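3-phosphoshikimate 1-carboxyvinyltransferase (PDB 7M0O) probably transfers the enolpyruvyl group of phosphoenolpyruvate to the 5-hydroxyl of shikimate-3-phosphate, the sixth step of the shikimate pathway to chorismate. Local coordinates at residues 364-370 with 389-393. Sequence-based numbering, arbitrary orientation.
Sequences GDHRIVM and CVRKT. With PO4 (phosphate ion), chain B.
Val390 CG1 packs against two side chains of helix 366-375: it lies 3.6 Å from Val369 CG1 and 3.8 Å from Met370 CG. The other branch of Val369, CG2, meets Cys389 SG at 3.6 Å. Cys389 SG sits between its backbone N and carbonyl carbon (chi1 70°), which brings the sulfur against the helix start. Met370 bends at its last torsion, and its CE reaches Thr393 OG1.

Next outward is the His366 ring, with Arg367 CG over one face and Lys392 CB over the opposite one, both offset toward the rim. Thr393 CG2 approaches CD2 obliquely at 3.5 Å. His366 ND1 is buried without a polar partner, while NE2 donates to phosphate O3 (2.9 Å, with an N-H...O angle of 159°). Arg367 presents its guanidinium edge to the same ion: NE donates to O2 at 2.8 Å and NH2 to O3. Arg326, Arg367 and Lys392 are predicted to bind phosphoenolpyruvate. As in related enzymes, the two arginines would probably meet its carboxylate where this ion, probably from the crystallisation liquor, sits. Lys392 does not touch the ion. A water links Arg367 NH1 to Thr393 OG1. Beyond CG the Lys392 chain is extended and ends in a weak hydrogen bond from NZ to Gly364 O (3.2 Å).

Asp365 N-caps the helix through OD1 to Arg367 N, and its OD2 forms a salt bridge with Arg326, which also binds the phosphate. Arg367 also touches Asp295, the predicted proton acceptor. The contact joins the start of helix 366-375 to the 3-10 segment that runs through 389-392, forming part of the predicted phosphoenolpyruvate site of the EPSP synthase fold. Phe397 and His398 of helix 397-406 pack on its apolar side, and helices 326-336 and 223-235 also touch 364-370.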
loop_
_atom_site.group_PDB
_atom_site.type_symbol
_atom_site.label_atom_id
_atom_site.label_comp_id
_atom_site.label_asym_id
_atom_site.label_seq_id
_atom_site.Cartn_x
_atom_site.Cartn_y
_atom_site.Cartn_z
ATOM N N GLY A 364 8.308 17.923 -3.526
ATOM C CA GLY A 364 8.153 17.050 -2.378
ATOM C C GLY A 364 7.581 15.690 -2.696
ATOM O O GLY A 364 7.212 14.949 -1.774
ATOM N N ASP A 365 7.522 15.330 -3.981
ATOM C CA ASP A 365 6.874 14.104 -4.439
ATOM C C ASP A 365 7.889 12.969 -4.553
ATOM O O ASP A 365 8.800 13.021 -5.395
ATOM C CB ASP A 365 6.191 14.330 -5.788
ATOM C CG ASP A 365 5.217 13.224 -6.140
ATOM O OD1 ASP A 365 5.550 12.039 -5.939
ATOM O OD2 ASP A 365 4.109 13.552 -6.608
ATOM N N HIS A 366 7.701 11.939 -3.716
ATOM C CA HIS A 366 8.591 10.772 -3.687
ATOM C C HIS A 366 8.753 10.115 -5.059
ATOM O O HIS A 366 9.853 9.666 -5.415
ATOM C CB HIS A 366 8.078 9.751 -2.670
ATOM C CG HIS A 366 6.615 9.437 -2.781
ATOM N ND1 HIS A 366 5.623 10.393 -2.664
ATOM C CD2 HIS A 366 5.979 8.262 -2.986
ATOM C CE1 HIS A 366 4.443 9.815 -2.794
ATOM N NE2 HIS A 366 4.630 8.523 -2.993
ATOM N N ARG A 367 7.672 10.044 -5.842
ATOM C CA ARG A 367 7.753 9.380 -7.144
ATOM C C ARG A 367 8.517 10.204 -8.181
ATOM O O ARG A 367 9.106 9.631 -9.094
ATOM C CB ARG A 367 6.354 9.053 -7.656
ATOM C CG ARG A 367 5.498 8.347 -6.595
ATOM C CD ARG A 367 4.728 7.158 -7.150
ATOM N NE ARG A 367 4.058 6.486 -6.038
ATOM C CZ ARG A 367 4.568 5.448 -5.378
ATOM N NH1 ARG A 367 5.751 4.944 -5.729
ATOM N NH2 ARG A 367 3.910 4.926 -4.360
ATOM N N ILE A 368 8.540 11.536 -8.066
ATOM C CA ILE A 368 9.388 12.321 -8.961
ATOM C C ILE A 368 10.864 12.041 -8.675
ATOM O O ILE A 368 11.667 11.866 -9.597
ATOM C CB ILE A 368 9.054 13.824 -8.859
ATOM C CG1 ILE A 368 7.593 14.089 -9.229
ATOM C CG2 ILE A 368 9.999 14.660 -9.748
ATOM C CD1 ILE A 368 7.205 13.642 -10.651
ATOM N N VAL A 369 11.249 11.972 -7.394
ATOM C CA VAL A 369 12.645 11.696 -7.056
ATOM C C VAL A 369 13.031 10.280 -7.474
ATOM O O VAL A 369 14.074 10.059 -8.101
ATOM C CB VAL A 369 12.891 11.925 -5.551
ATOM C CG1 VAL A 369 14.305 11.433 -5.168
ATOM C CG2 VAL A 369 12.748 13.397 -5.230
ATOM N N MET A 370 12.201 9.292 -7.127
ATOM C CA MET A 370 12.575 7.916 -7.435
ATOM C C MET A 370 12.619 7.682 -8.940
ATOM O O MET A 370 13.491 6.962 -9.438
ATOM C CB MET A 370 11.620 6.946 -6.737
ATOM C CG MET A 370 11.837 6.929 -5.218
ATOM S SD MET A 370 10.946 5.661 -4.296
ATOM C CE MET A 370 9.294 6.305 -4.317
ATOM N N CYS A 389 12.348 13.248 0.423
ATOM C CA CYS A 389 10.915 12.986 0.339
ATOM C C CYS A 389 10.599 11.536 -0.029
ATOM O O CYS A 389 9.457 11.105 0.168
ATOM C CB CYS A 389 10.255 13.961 -0.638
ATOM S SG CYS A 389 10.642 13.739 -2.383
ATOM N N VAL A 390 11.587 10.765 -0.500
ATOM C CA VAL A 390 11.405 9.331 -0.720
ATOM C C VAL A 390 10.967 8.618 0.551
ATOM O O VAL A 390 10.387 7.531 0.480
ATOM C CB VAL A 390 12.688 8.662 -1.264
ATOM C CG1 VAL A 390 13.120 9.266 -2.579
ATOM C CG2 VAL A 390 13.827 8.713 -0.224
ATOM N N ARG A 391 11.215 9.220 1.721
ATOM C CA ARG A 391 10.844 8.582 2.975
ATOM C C ARG A 391 9.338 8.436 3.122
ATOM O O ARG A 391 8.886 7.661 3.972
ATOM C CB ARG A 391 11.435 9.373 4.143
ATOM C CG ARG A 391 12.959 9.370 4.120
ATOM C CD ARG A 391 13.556 9.866 5.420
ATOM N NE ARG A 391 13.266 11.266 5.668
ATOM C CZ ARG A 391 12.790 11.727 6.817
ATOM N NH1 ARG A 391 12.550 10.888 7.815
ATOM N NH2 ARG A 391 12.555 13.022 6.968
ATOM N N LYS A 392 8.553 9.161 2.318
ATOM C CA LYS A 392 7.106 8.973 2.351
ATOM C C LYS A 392 6.710 7.522 2.118
ATOM O O LYS A 392 5.706 7.066 2.674
ATOM C CB LYS A 392 6.426 9.877 1.326
ATOM C CG LYS A 392 6.561 11.372 1.678
ATOM C CD LYS A 392 5.899 12.260 0.643
ATOM C CE LYS A 392 5.895 13.716 1.096
ATOM N NZ LYS A 392 4.871 14.515 0.365
ATOM N N THR A 393 7.476 6.770 1.312
ATOM C CA THR A 393 7.151 5.356 1.083
ATOM C C THR A 393 8.315 4.382 1.213
ATOM O O THR A 393 8.066 3.175 1.267
ATOM C CB THR A 393 6.538 5.134 -0.312
ATOM O OG1 THR A 393 7.482 5.519 -1.327
ATOM C CG2 THR A 393 5.237 5.904 -0.487
HETATM P P PO4 B . 1.156 7.576 -3.957
HETATM O O1 PO4 B . 0.125 6.506 -4.201
HETATM O O2 PO4 B . 1.755 7.947 -5.290
HETATM O O3 PO4 B . 2.202 7.026 -3.017
HETATM O O4 PO4 B . 0.444 8.747 -3.332
HETATM O O HOH W 1 6.685 3.450 -3.414
#